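Long-range contacts in polysaccharide biosynthesis protein CapD (Bacillus thuringiensis HD-771, PDB 6BWC), which probably acts as an NADP-dependent short-chain dehydrogenase family enzyme on UDP-N-acetylglucosamine in the biosynthesis of CMP-pseudaminic acid for flagellin glycosylation: residues Asp7-Ile12 and Asn78-Phe83; Gly14-Ile19 and Tyr43-Leu48; Val167-Val172 and Met212-Ala217; Glu273-His278 and Gly312-Asp317. The protein carries 2 engineered substitutions. One frame throughout, in Å; residues are numbered along the deposited sequence.

Interaction 1: Asp7-Ile12 and Asn78-Phe83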
# COMPACT_ATOMS: atom_id res chain seq x y z
N ASP C 7 8.78 34.51 -15.25
CA ASP C 7 8.12 33.60 -16.15
C ASP C 7 8.40 32.12 -15.93
O ASP C 7 8.38 31.33 -16.87
CB ASP C 7 8.41 34.02 -17.58
CG ASP C 7 7.22 34.60 -18.23
OD1 ASP C 7 6.81 35.71 -17.78
OD2 ASP C 7 6.66 33.91 -19.13
N LYS C 8 8.64 31.76 -14.67
CA LYS C 8 8.82 30.36 -14.26
C LYS C 8 7.60 29.84 -13.46
O LYS C 8 6.67 30.60 -13.13
CB LYS C 8 10.12 30.20 -13.43
CG LYS C 8 11.38 30.66 -14.14
CD LYS C 8 11.74 29.80 -15.35
CE LYS C 8 13.19 30.02 -15.78
NZ LYS C 8 13.41 29.81 -17.24
N ASN C 9 7.63 28.54 -13.19
CA ASN C 9 6.62 27.84 -12.40
C ASN C 9 7.22 27.40 -11.07
O ASN C 9 8.30 26.79 -11.04
CB ASN C 9 6.14 26.63 -13.20
CG ASN C 9 5.52 27.01 -14.53
OD1 ASN C 9 5.32 28.17 -14.82
ND2 ASN C 9 5.18 26.02 -15.34
N VAL C 10 6.55 27.69 -9.96
CA VAL C 10 7.13 27.45 -8.63
C VAL C 10 6.14 26.77 -7.70
O VAL C 10 4.99 27.21 -7.59
CB VAL C 10 7.59 28.77 -7.99
CG1 VAL C 10 8.11 28.55 -6.57
CG2 VAL C 10 8.63 29.44 -8.88
N LEU C 11 6.60 25.71 -7.02
CA LEU C 11 5.85 25.04 -5.96
C LEU C 11 6.48 25.38 -4.61
O LEU C 11 7.69 25.16 -4.43
CB LEU C 11 5.87 23.53 -6.16
CG LEU C 11 5.03 22.65 -5.23
CD1 LEU C 11 3.52 22.82 -5.41
CD2 LEU C 11 5.38 21.19 -5.46
N ILE C 12 5.68 25.95 -3.68
CA ILE C 12 6.09 26.11 -2.28
C ILE C 12 5.32 25.13 -1.45
O ILE C 12 4.24 25.45 -0.93
CB ILE C 12 5.84 27.51 -1.70
CG1 ILE C 12 6.37 28.60 -2.62
CG2 ILE C 12 6.52 27.62 -0.35
CD1 ILE C 12 5.98 29.99 -2.16
N ASN C 78 5.28 19.85 -14.57
CA ASN C 78 5.88 20.91 -15.39
C ASN C 78 6.39 22.12 -14.58
O ASN C 78 6.51 23.24 -15.10
CB ASN C 78 4.89 21.27 -16.53
CG ASN C 78 5.31 22.49 -17.35
OD1 ASN C 78 6.35 22.49 -18.00
ND2 ASN C 78 4.51 23.53 -17.31
N ILE C 79 6.76 21.87 -13.32
CA ILE C 79 7.27 22.91 -12.42
C ILE C 79 8.79 22.96 -12.44
O ILE C 79 9.46 21.95 -12.65
CB ILE C 79 6.66 22.81 -11.00
CG1 ILE C 79 5.64 23.94 -10.88
CG2 ILE C 79 7.67 22.94 -9.87
CD1 ILE C 79 4.63 23.74 -9.80
N ASP C 80 9.31 24.16 -12.24
CA ASP C 80 10.71 24.43 -12.37
C ASP C 80 11.42 24.49 -11.02
O ASP C 80 12.53 23.98 -10.91
CB ASP C 80 10.92 25.73 -13.15
CG ASP C 80 10.48 25.60 -14.61
OD1 ASP C 80 10.76 24.55 -15.25
OD2 ASP C 80 9.87 26.56 -15.13
N TYR C 81 10.80 25.08 -9.99
CA TYR C 81 11.49 25.30 -8.70
C TYR C 81 10.62 24.92 -7.50
O TYR C 81 9.57 25.51 -7.28
CB TYR C 81 11.95 26.77 -8.58
CG TYR C 81 12.89 27.21 -9.70
CD1 TYR C 81 14.21 26.84 -9.70
CD2 TYR C 81 12.43 28.00 -10.74
CE1 TYR C 81 15.06 27.22 -10.73
CE2 TYR C 81 13.26 28.39 -11.77
CZ TYR C 81 14.58 27.99 -11.77
OH TYR C 81 15.40 28.38 -12.79
N VAL C 82 11.08 23.93 -6.75
CA VAL C 82 10.37 23.37 -5.58
C VAL C 82 11.00 23.89 -4.25
O VAL C 82 12.17 23.68 -4.00
CB VAL C 82 10.38 21.81 -5.62
CG1 VAL C 82 9.68 21.20 -4.43
CG2 VAL C 82 9.72 21.29 -6.88
N PHE C 83 10.21 24.55 -3.43
CA PHE C 83 10.60 24.85 -2.05
C PHE C 83 9.90 23.88 -1.07
O PHE C 83 8.68 24.04 -0.83
CB PHE C 83 10.24 26.29 -1.66
CG PHE C 83 10.96 27.36 -2.43
CD1 PHE C 83 12.17 27.86 -1.99
CD2 PHE C 83 10.37 27.93 -3.58
CE1 PHE C 83 12.82 28.89 -2.68
CE2 PHE C 83 11.01 28.95 -4.27
CZ PHE C 83 12.24 29.43 -3.82
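Val10 and Phe83 meet in the apolar heart of this contact, where 9-13 and 81-84, neighbouring parallel strands of the Rossmann fold, lie side by side inside the sheet. Val10 CG1 reaches the rim of the Phe83 ring in the plane of the ring, 3.7 Å from CE2, and it gets there because CG1 stands anti to the backbone N (chi1 176°). Ile12 CG2 adds a looser touch to Phe83 CB on the same face, which the helices 18-29 and 207-220 cover. Leu11 and Val82 point to the other face, where Leu11 CB meets Ile79 CD1 at 3.9 Å. Branched and aromatic side chains suit strands buried on both faces. Parallel backbone bonds join the strands: Phe83 N gives its hydrogen to Leu11 O at 2.8 Å, and Leu11 N gives its own to Tyr81 O at 3.0 Å. Where the pairing begins, Asn9 O takes two bonds: Tyr81 N continues the parallel pattern, nearly along the C=O axis, and Asp80 N adds a second from above the carbonyl plane. Toward the surface Lys8 CG lies 3.8 Å from Tyr81 CE2; the aliphatic part covers the ring edge while the long chain carries the ammonium beyond it. Asp80 OD1 forms a salt bridge with Lys122, while OD2 lies beside the Lys8 chain without contact with its NZ. At the outermost polar edge Asn9 ND2 donates to Asn78 O over 3.1 Å, from a position 36° out of that carbonyl's plane.

Interaction 2: Gly14-Ile19 and Tyr43-Leu48. With NAP (NADP nicotinamide-adenine-dinucleotide phosphate), chain N.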
# COMPACT_ATOMS: atom_id res chain seq x y z
N GLY C 14 4.28 23.71 1.54
CA GLY C 14 4.16 24.33 2.86
C GLY C 14 4.12 25.86 2.81
O GLY C 14 4.67 26.52 3.69
N GLY C 15 3.44 26.40 1.79
CA GLY C 15 3.30 27.85 1.61
C GLY C 15 2.27 28.55 2.49
O GLY C 15 2.17 29.77 2.43
N THR C 16 1.49 27.81 3.27
CA THR C 16 0.54 28.45 4.20
C THR C 16 1.20 28.92 5.48
O THR C 16 0.66 29.78 6.17
CB THR C 16 -0.66 27.53 4.56
OG1 THR C 16 -0.22 26.24 4.98
CG2 THR C 16 -1.62 27.39 3.37
N GLY C 17 2.36 28.36 5.81
CA GLY C 17 3.07 28.70 7.04
C GLY C 17 3.93 29.95 6.99
O GLY C 17 3.94 30.66 5.99
N THR C 18 4.66 30.19 8.08
CA THR C 18 5.41 31.42 8.29
C THR C 18 6.44 31.69 7.18
O THR C 18 6.46 32.77 6.56
CB THR C 18 6.11 31.39 9.66
OG1 THR C 18 5.13 31.42 10.69
CG2 THR C 18 7.10 32.57 9.84
N ILE C 19 7.28 30.69 6.94
CA ILE C 19 8.36 30.83 5.98
C ILE C 19 7.88 30.64 4.54
O ILE C 19 8.36 31.31 3.62
CB ILE C 19 9.54 29.92 6.37
CG1 ILE C 19 10.21 30.51 7.62
CG2 ILE C 19 10.55 29.80 5.23
CD1 ILE C 19 11.03 29.55 8.42
N TYR C 43 -8.65 25.63 5.73
CA TYR C 43 -8.90 26.89 6.45
C TYR C 43 -7.71 27.86 6.35
O TYR C 43 -7.92 29.07 6.26
CB TYR C 43 -9.26 26.60 7.91
CG TYR C 43 -9.27 27.80 8.84
CD1 TYR C 43 -10.30 28.75 8.81
CD2 TYR C 43 -8.24 27.99 9.75
CE1 TYR C 43 -10.29 29.85 9.67
CE2 TYR C 43 -8.22 29.07 10.62
CZ TYR C 43 -9.23 30.00 10.58
OH TYR C 43 -9.12 31.03 11.47
N ASN C 44 -6.48 27.32 6.37
CA ASN C 44 -5.26 28.13 6.19
C ASN C 44 -5.11 28.66 4.79
O ASN C 44 -4.68 29.80 4.61
CB ASN C 44 -4.00 27.34 6.50
CG ASN C 44 -3.65 27.36 7.96
OD1 ASN C 44 -4.42 27.85 8.79
ND2 ASN C 44 -2.48 26.84 8.30
N GLN C 45 -5.41 27.80 3.82
CA GLN C 45 -5.47 28.21 2.43
C GLN C 45 -6.57 29.24 2.23
O GLN C 45 -6.35 30.22 1.52
CB GLN C 45 -5.66 27.00 1.51
CG GLN C 45 -4.37 26.21 1.27
CD GLN C 45 -4.45 25.23 0.12
OE1 GLN C 45 -5.35 25.30 -0.73
NE2 GLN C 45 -3.52 24.29 0.08
N PHE C 46 -7.72 29.05 2.87
CA PHE C 46 -8.83 30.01 2.82
C PHE C 46 -8.42 31.39 3.32
O PHE C 46 -8.71 32.38 2.68
CB PHE C 46 -10.05 29.47 3.59
CG PHE C 46 -11.21 30.45 3.69
CD1 PHE C 46 -11.97 30.76 2.57
CD2 PHE C 46 -11.54 31.04 4.91
CE1 PHE C 46 -13.04 31.66 2.66
CE2 PHE C 46 -12.59 31.94 5.01
CZ PHE C 46 -13.34 32.24 3.88
N LEU C 47 -7.72 31.46 4.45
CA LEU C 47 -7.23 32.74 4.95
C LEU C 47 -6.28 33.42 3.95
O LEU C 47 -6.50 34.58 3.61
CB LEU C 47 -6.53 32.57 6.29
CG LEU C 47 -7.45 32.25 7.48
CD1 LEU C 47 -6.59 32.00 8.71
CD2 LEU C 47 -8.47 33.36 7.73
N LEU C 48 -5.28 32.68 3.48
CA LEU C 48 -4.30 33.14 2.48
C LEU C 48 -4.98 33.61 1.23
O LEU C 48 -4.77 34.73 0.80
CB LEU C 48 -3.30 32.03 2.13
CG LEU C 48 -2.13 32.29 1.15
CD1 LEU C 48 -1.26 33.46 1.58
CD2 LEU C 48 -1.27 31.04 1.01
PA NAP N . 4.90 26.35 9.83
O1A NAP N . 4.41 27.76 10.00
O2A NAP N . 4.31 25.33 10.74
O5B NAP N . 4.70 25.89 8.32
C5B NAP N . 4.46 24.51 8.02
C4B NAP N . 3.85 24.39 6.63
O4B NAP N . 3.76 23.04 6.18
C3B NAP N . 2.43 24.89 6.64
O3B NAP N . 2.23 25.43 5.34
C2B NAP N . 1.63 23.63 6.89
O2B NAP N . 0.29 23.87 6.51
C1B NAP N . 2.40 22.62 6.05
N9A NAP N . 2.34 21.15 6.38
C8A NAP N . 2.50 20.50 7.57
N7A NAP N . 2.41 19.14 7.43
C5A NAP N . 2.20 18.90 6.13
C6A NAP N . 2.00 17.72 5.25
N6A NAP N . 2.00 16.47 5.74
N1A NAP N . 1.81 17.91 3.94
C2A NAP N . 1.79 19.14 3.39
N3A NAP N . 1.96 20.26 4.11
C4A NAP N . 2.16 20.21 5.45
O3 NAP N . 6.50 26.24 9.90
PN NAP N . 7.60 27.38 9.53
O1N NAP N . 7.20 28.18 8.30
O2N NAP N . 8.02 28.07 10.79
O5D NAP N . 8.87 26.48 9.19
C5D NAP N . 9.03 26.00 7.88
C4D NAP N . 10.23 25.06 7.81
O4D NAP N . 11.33 25.70 8.47
C3D NAP N . 10.09 23.66 8.44
O3D NAP N . 10.58 22.69 7.52
C2D NAP N . 10.95 23.69 9.68
O2D NAP N . 11.57 22.43 9.96
C1D NAP N . 11.99 24.75 9.32
N1N NAP N . 12.58 25.45 10.46
C2N NAP N . 11.84 26.36 11.12
C3N NAP N . 12.29 27.08 12.20
C7N NAP N . 11.44 28.06 12.94
O7N NAP N . 11.88 28.51 14.00
N7N NAP N . 10.24 28.42 12.50
C4N NAP N . 13.69 26.89 12.66
C5N NAP N . 14.42 25.87 11.88
C6N NAP N . 13.85 25.21 10.80
P2B NAP N . -0.91 22.92 6.99
O1X NAP N . -2.09 23.78 6.58
O2X NAP N . -0.83 21.67 6.14
O3X NAP N . -0.72 22.68 8.51
O HOH W 1 -2.10 31.11 6.44
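Thr16, whose methyl lies against helix 42-51, holds with its hydroxyl the ribose oxygen O3B of NADP, which several groups grip. OG1 and O3B are 2.6 Å apart, and either may be the donor; the backbone amides of Thr16 and Gly17 add two weak bonds to the same oxygen. OG1 also pairs with Ser39 OG, so a second hydroxyl helps to fix its position. Chi1 of 51° sets OG1 between the backbone N and the carbonyl carbon; CG2, anti to the carbonyl carbon, faces helix 42-51, 3.7 Å from Gln45 CG, while Thr16 CB touches Asn44 CB at 3.9 Å. A threonine suits this place because one branch serves the cofactor and the other the helix. Leu48 CD2 lies 3.9 Å from Gly15 O and more loosely beside Thr16 CG2, and a water donates to Thr16 O and, weakly, to Asn44 O. Further on, two amides point straight at the diphosphate: Thr18 N bonds NADP O1A at 3.1 Å. Ile19 N bonds NADP O1N at 2.9 Å. Gly17 is the N-cap of the helix they begin, so the helix dipole probably favours the phosphate charge. Gly15 and Gly17 fit the glycine-rich GxGxxG turn of Rossmann enzymes. This turn links strand 9-13 to helix 18-29, and helix 42-51 packs beside it, with Gln45 and Leu48 also touching strands 34-39 and 59-63.

Interaction 3: Val167-Val172 and Met212-Ala217. With UD1 (uridine-diphosphate-N-acetylglucosamine), chain O.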
# COMPACT_ATOMS: atom_id res chain seq x y z
N VAL C 167 19.19 24.24 3.10
CA VAL C 167 19.43 25.49 3.80
C VAL C 167 19.34 25.06 5.27
O VAL C 167 19.04 23.89 5.51
CB VAL C 167 18.38 26.51 3.30
CG1 VAL C 167 17.64 27.21 4.40
CG2 VAL C 167 19.03 27.49 2.36
N ARG C 168 19.65 25.90 6.26
CA ARG C 168 19.64 25.44 7.66
C ARG C 168 19.43 26.59 8.63
O ARG C 168 20.30 27.44 8.81
CB ARG C 168 20.94 24.67 7.98
CG ARG C 168 20.89 23.63 9.10
CD ARG C 168 22.31 23.14 9.44
NE ARG C 168 22.72 21.88 8.81
CZ ARG C 168 23.94 21.31 8.91
NH1 ARG C 168 24.92 21.87 9.60
NH2 ARG C 168 24.19 20.15 8.32
N PHE C 169 18.25 26.60 9.24
CA PHE C 169 17.76 27.75 10.00
C PHE C 169 18.07 27.65 11.49
O PHE C 169 18.26 26.55 12.04
CB PHE C 169 16.21 27.87 9.89
CG PHE C 169 15.65 28.09 8.50
CD1 PHE C 169 14.36 27.66 8.22
CD2 PHE C 169 16.35 28.75 7.50
CE1 PHE C 169 13.78 27.86 6.98
CE2 PHE C 169 15.78 28.96 6.25
CZ PHE C 169 14.49 28.51 5.99
N GLY C 170 18.03 28.80 12.15
CA GLY C 170 17.82 28.86 13.60
C GLY C 170 16.50 29.52 13.88
O GLY C 170 15.76 29.84 12.98
N ASN C 171 16.21 29.73 15.16
CA ASN C 171 14.86 30.09 15.57
C ASN C 171 14.38 31.28 14.80
O ASN C 171 14.96 32.33 14.90
CB ASN C 171 14.79 30.39 17.07
CG ASN C 171 15.11 29.18 17.91
OD1 ASN C 171 16.14 28.54 17.71
ND2 ASN C 171 14.24 28.86 18.84
N VAL C 172 13.32 31.10 14.02
CA VAL C 172 12.80 32.17 13.17
C VAL C 172 11.79 32.96 13.96
O VAL C 172 10.74 32.44 14.30
CB VAL C 172 12.16 31.63 11.87
CG1 VAL C 172 11.83 32.78 10.92
CG2 VAL C 172 13.13 30.66 11.19
N MET C 212 15.40 35.10 2.58
CA MET C 212 16.48 35.41 1.64
C MET C 212 17.51 34.31 1.56
O MET C 212 18.04 34.04 0.48
CB MET C 212 17.18 36.74 1.97
CG MET C 212 16.36 37.98 1.71
SD MET C 212 15.42 37.95 0.16
CE MET C 212 16.76 37.66 -1.02
N LEU C 213 17.79 33.69 2.69
CA LEU C 213 18.69 32.53 2.73
C LEU C 213 18.21 31.47 1.75
O LEU C 213 18.95 31.05 0.88
CB LEU C 213 18.77 31.96 4.16
CG LEU C 213 19.72 30.78 4.39
CD1 LEU C 213 21.15 31.16 4.00
CD2 LEU C 213 19.69 30.22 5.82
N THR C 214 16.93 31.09 1.89
CA THR C 214 16.31 30.05 1.06
C THR C 214 16.26 30.44 -0.43
O THR C 214 16.75 29.70 -1.30
CB THR C 214 14.87 29.70 1.54
OG1 THR C 214 14.77 29.77 2.97
CG2 THR C 214 14.48 28.29 1.07
N ILE C 215 15.69 31.61 -0.72
CA ILE C 215 15.67 32.15 -2.09
C ILE C 215 17.09 32.23 -2.74
O ILE C 215 17.24 31.80 -3.90
CB ILE C 215 14.88 33.48 -2.13
CG1 ILE C 215 13.39 33.19 -2.11
CG2 ILE C 215 15.20 34.29 -3.38
CD1 ILE C 215 12.54 34.38 -1.74
N GLU C 216 18.10 32.73 -2.01
CA GLU C 216 19.52 32.74 -2.52
C GLU C 216 20.02 31.36 -2.90
O GLU C 216 20.53 31.15 -3.99
CB GLU C 216 20.52 33.34 -1.53
CG GLU C 216 21.11 34.66 -1.99
CD GLU C 216 22.30 34.50 -2.92
OE1 GLU C 216 23.27 33.83 -2.52
OE2 GLU C 216 22.30 35.08 -4.03
N ALA C 217 19.86 30.43 -1.96
CA ALA C 217 20.24 29.04 -2.19
C ALA C 217 19.48 28.43 -3.36
O ALA C 217 20.01 27.56 -4.03
CB ALA C 217 20.04 28.22 -0.93
C1' UD1 O . 12.52 26.31 16.93
C2' UD1 O . 11.83 25.50 15.85
C3' UD1 O . 12.63 24.24 15.50
C4' UD1 O . 14.10 24.54 15.25
C5' UD1 O . 14.68 25.56 16.25
C6' UD1 O . 16.03 26.08 15.74
C7' UD1 O . 9.43 25.93 16.15
C8' UD1 O . 8.17 25.48 16.86
N2' UD1 O . 10.49 25.13 16.26
O1' UD1 O . 12.69 25.51 18.09
O3' UD1 O . 12.03 23.62 14.35
O4' UD1 O . 14.87 23.35 15.31
O5' UD1 O . 13.79 26.67 16.49
O6' UD1 O . 16.96 26.27 16.81
O7' UD1 O . 9.45 27.01 15.55
N1 UD1 O . 10.34 28.03 25.88
C2 UD1 O . 9.83 28.49 27.13
N3 UD1 O . 8.53 28.32 27.42
C4 UD1 O . 7.68 27.73 26.56
C5 UD1 O . 8.13 27.30 25.33
C6 UD1 O . 9.46 27.47 25.00
O2 UD1 O . 10.57 29.02 27.98
O4 UD1 O . 6.48 27.59 26.83
C1B UD1 O . 11.77 28.17 25.53
C2B UD1 O . 12.43 26.92 24.96
O2' UD1 O . 12.95 26.07 25.97
C3B UD1 O . 13.49 27.46 24.02
C4B UD1 O . 12.88 28.77 23.57
O4B UD1 O . 11.87 29.13 24.51
O3B UD1 O . 14.75 27.75 24.64
C5B UD1 O . 12.27 28.70 22.18
O5B UD1 O . 11.17 27.78 22.07
PA UD1 O . 10.45 27.77 20.63
O1A UD1 O . 9.13 27.04 20.64
O2A UD1 O . 10.46 29.17 20.00
O3A UD1 O . 11.51 27.12 19.60
PB UD1 O . 12.64 25.97 19.67
O1B UD1 O . 12.10 24.75 20.40
O2B UD1 O . 14.03 26.46 20.08
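Strand 167-169 and the helical segment 212-217 run almost exactly antiparallel, at 174°, with their axes 8.8 Å apart, a distance filled chiefly by side chains. Val167 points toward the helix and divides its two methyls: CG2 rests on Ala217 CB at 3.5 Å, and CG1 meets Leu213 CD2 at 3.9 Å. A small alanine suits the helix here, because it lets the branched valine come close to the backbone. Leu213 extends its CG anti to its own backbone N (chi1 -177°), and beyond Val167 its tip reaches the edge of the aromatic ring, where Leu213 CD2 lies 4.0 Å from Phe169 CD2. The leucine and the phenylalanine pass alongside one another, pointing opposite ways. Thr214 comes to the same ring at about a right angle, its OG1 in the ring plane and 3.3 Å from Phe169 CZ. That hydroxyl is satisfied by Ala210 O one turn earlier, a common way for a helix to bury a threonine. Arg168 points away from the helix, and its guanidinium is taken by salt bridges to Glu147 and Glu280. Beyond the strand, Asn171 uses both ends of its amide on UDP-N-acetylglucosamine: OD1 accepts from O6' at 2.6 Å, and ND2 donates to O2B at 2.7 Å. Val172 N bonds the carboxamide oxygen O7N of the NADP nicotinamide. A helix packed on a central strand whose C-terminal end runs straight into cofactor and substrate is typical of the Rossmann-type active-site cleft of short-chain dehydrogenase family enzymes acting on nucleotide sugars.

Interaction 4: Glu273-His278 and Gly312-Asp317. With UD1 (uridine-diphosphate-N-acetylglucosamine), chain O.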
# COMPACT_ATOMS: atom_id res chain seq x y z
N GLU C 273 22.22 25.43 20.61
CA GLU C 273 22.11 24.81 19.29
C GLU C 273 23.45 24.94 18.61
O GLU C 273 24.38 25.46 19.22
CB GLU C 273 20.97 25.45 18.48
CG GLU C 273 19.56 25.16 19.01
CD GLU C 273 19.06 23.73 18.80
OE1 GLU C 273 19.82 22.86 18.27
OE2 GLU C 273 17.88 23.46 19.18
N GLU C 274 23.58 24.41 17.40
CA GLU C 274 24.85 24.40 16.66
C GLU C 274 24.58 24.57 15.16
O GLU C 274 23.62 24.04 14.63
CB GLU C 274 25.63 23.09 16.94
CG GLU C 274 25.82 22.71 18.41
CD GLU C 274 26.59 21.41 18.61
OE1 GLU C 274 25.97 20.34 18.76
OE2 GLU C 274 27.84 21.45 18.63
N LEU C 275 25.45 25.32 14.48
CA LEU C 275 25.31 25.60 13.04
C LEU C 275 25.88 24.47 12.19
O LEU C 275 25.49 24.32 11.02
CB LEU C 275 26.05 26.89 12.67
CG LEU C 275 25.80 28.17 13.48
CD1 LEU C 275 26.82 29.23 13.08
CD2 LEU C 275 24.37 28.67 13.30
N MET C 276 26.84 23.73 12.77
CA MET C 276 27.51 22.57 12.14
C MET C 276 28.34 21.77 13.16
O MET C 276 28.82 22.29 14.15
CB MET C 276 28.42 23.00 10.97
CG MET C 276 29.45 24.07 11.28
SD MET C 276 30.17 24.73 9.76
CE MET C 276 30.40 26.43 10.20
N THR C 277 28.50 20.48 12.89
CA THR C 277 29.44 19.68 13.65
C THR C 277 30.85 20.25 13.47
O THR C 277 31.14 20.99 12.51
CB THR C 277 29.42 18.21 13.19
OG1 THR C 277 29.57 18.16 11.76
CG2 THR C 277 28.11 17.54 13.59
N HIS C 278 31.73 19.91 14.40
CA HIS C 278 33.14 20.25 14.28
C HIS C 278 33.71 19.72 12.96
O HIS C 278 34.33 20.49 12.21
CB HIS C 278 33.94 19.69 15.44
CG HIS C 278 35.38 20.10 15.39
ND1 HIS C 278 36.32 19.41 14.66
CD2 HIS C 278 36.02 21.15 15.93
CE1 HIS C 278 37.49 20.01 14.77
NE2 HIS C 278 37.33 21.08 15.54
N GLY C 312 36.45 24.33 14.52
CA GLY C 312 35.99 24.60 15.89
C GLY C 312 34.49 24.54 16.05
O GLY C 312 33.76 24.44 15.08
N PHE C 313 34.05 24.67 17.29
CA PHE C 313 32.71 24.32 17.67
C PHE C 313 31.85 25.58 17.66
O PHE C 313 31.93 26.39 18.57
CB PHE C 313 32.72 23.61 19.03
CG PHE C 313 33.61 22.39 19.07
CD1 PHE C 313 33.09 21.13 18.83
CD2 PHE C 313 34.99 22.51 19.31
CE1 PHE C 313 33.92 20.01 18.86
CE2 PHE C 313 35.83 21.40 19.32
CZ PHE C 313 35.29 20.14 19.10
N TYR C 314 31.04 25.71 16.61
CA TYR C 314 30.08 26.82 16.41
C TYR C 314 28.78 26.58 17.17
O TYR C 314 27.78 26.16 16.58
CB TYR C 314 29.78 27.03 14.91
CG TYR C 314 30.95 27.57 14.11
CD1 TYR C 314 31.03 28.90 13.74
CD2 TYR C 314 32.00 26.73 13.73
CE1 TYR C 314 32.11 29.39 13.01
CE2 TYR C 314 33.09 27.20 13.01
CZ TYR C 314 33.14 28.53 12.65
OH TYR C 314 34.22 28.99 11.93
N ARG C 315 28.79 26.86 18.48
CA ARG C 315 27.60 26.73 19.33
C ARG C 315 27.07 28.05 19.81
O ARG C 315 27.81 29.03 19.86
CB ARG C 315 27.90 25.97 20.60
CG ARG C 315 28.88 24.84 20.53
CD ARG C 315 28.97 24.22 21.91
NE ARG C 315 29.54 22.90 21.80
CZ ARG C 315 29.32 21.90 22.63
NH1 ARG C 315 28.53 22.06 23.70
NH2 ARG C 315 29.90 20.73 22.39
N SER C 316 25.81 28.01 20.27
CA SER C 316 25.12 29.16 20.88
C SER C 316 25.56 29.49 22.33
O SER C 316 25.42 30.65 22.75
CB SER C 316 23.58 29.01 20.79
OG SER C 316 23.00 28.20 21.80
N ASP C 317 26.05 28.50 23.08
CA ASP C 317 26.73 28.77 24.37
C ASP C 317 28.22 29.17 24.23
O ASP C 317 28.83 29.58 25.23
CB ASP C 317 26.55 27.61 25.39
CG ASP C 317 27.19 26.27 24.94
OD1 ASP C 317 27.08 25.29 25.71
OD2 ASP C 317 27.76 26.14 23.84
C1' UD1 O . 12.52 26.31 16.93
C2' UD1 O . 11.83 25.50 15.85
C3' UD1 O . 12.63 24.24 15.50
C4' UD1 O . 14.10 24.54 15.25
C5' UD1 O . 14.68 25.56 16.25
C6' UD1 O . 16.03 26.08 15.74
C7' UD1 O . 9.43 25.93 16.15
C8' UD1 O . 8.17 25.48 16.86
N2' UD1 O . 10.49 25.13 16.26
O1' UD1 O . 12.69 25.51 18.09
O3' UD1 O . 12.03 23.62 14.35
O4' UD1 O . 14.87 23.35 15.31
O5' UD1 O . 13.79 26.67 16.49
O6' UD1 O . 16.96 26.27 16.81
O7' UD1 O . 9.45 27.01 15.55
N1 UD1 O . 10.34 28.03 25.88
C2 UD1 O . 9.83 28.49 27.13
N3 UD1 O . 8.53 28.32 27.42
C4 UD1 O . 7.68 27.73 26.56
C5 UD1 O . 8.13 27.30 25.33
C6 UD1 O . 9.46 27.47 25.00
O2 UD1 O . 10.57 29.02 27.98
O4 UD1 O . 6.48 27.59 26.83
C1B UD1 O . 11.77 28.17 25.53
C2B UD1 O . 12.43 26.92 24.96
O2' UD1 O . 12.95 26.07 25.97
C3B UD1 O . 13.49 27.46 24.02
C4B UD1 O . 12.88 28.77 23.57
O4B UD1 O . 11.87 29.13 24.51
O3B UD1 O . 14.75 27.75 24.64
C5B UD1 O . 12.27 28.70 22.18
O5B UD1 O . 11.17 27.78 22.07
PA UD1 O . 10.45 27.77 20.63
O1A UD1 O . 9.13 27.04 20.64
O2A UD1 O . 10.46 29.17 20.00
O3A UD1 O . 11.51 27.12 19.60
PB UD1 O . 12.64 25.97 19.67
O1B UD1 O . 12.10 24.75 20.40
O2B UD1 O . 14.03 26.46 20.08
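Met276 lays its methyl CE over the centre of the Tyr314 ring, 3.9 Å from the centroid and 12° off the normal. Its SD sits obliquely farther out, so the pair is a CH-pi and Met-aromatic contact in which a flexible thioether covers a flat face. Chi1 of 54° puts Met276 CG between the backbone N and the carbonyl carbon, and from there the chain runs alongside Tyr314. Leu275 CD1 adds an apolar touch at Tyr314 CB, while the phenol OH bonds Lys310 O. Nearer the surface, His278 CD2 lies over one face of Phe313, 3.4 Å from CE2, but the rings as a pair are oblique, their planes 35° apart. The backbones run in opposite directions and meet in a single bridge between Glu274 and Arg315. Leu275 N donates to Tyr314 O, Ser316 N to Glu273 O, and Glu273 N to Ser316 OG at 3.1 Å; the serine hydroxyl also pairs with Ser201. Tyr314 is the centre of an inverse gamma turn. Between the charged side chains, Glu274 OE2 and Arg315 NE are 3.9 Å apart in a long salt bridge, in which the oxygen lies well out of the guanidinium plane; Glu274 OE1 is held by Lys270. At the inner end Glu273 CG approaches O6' of UDP-N-acetylglucosamine at 3.6 Å, so the loop of Glu273, held by its partner loop, lines part of the nucleotide-sugar pocket.

Interactions 1 and 3 are buried and reach the same central sheet: the first joins two strands through backbone bonds, the second joins a strand to a helix through apolar side chains. They touch where Phe83 packs on Thr214. Interaction 2, also buried, is nested in the loop closed by interaction 1; strand 9-13 leads into its glycine-rich turn, and here the cofactor supplies most of the polar partners. Ile19 then packs on Phe169 and Val172 of interaction 3. Interaction 4 is only partly buried and joins loops with mixed aromatic, charged and backbone contacts. Arg168 probably bonds Leu275 O, and interactions 3 and 4 both touch UDP-N-acetylglucosamine.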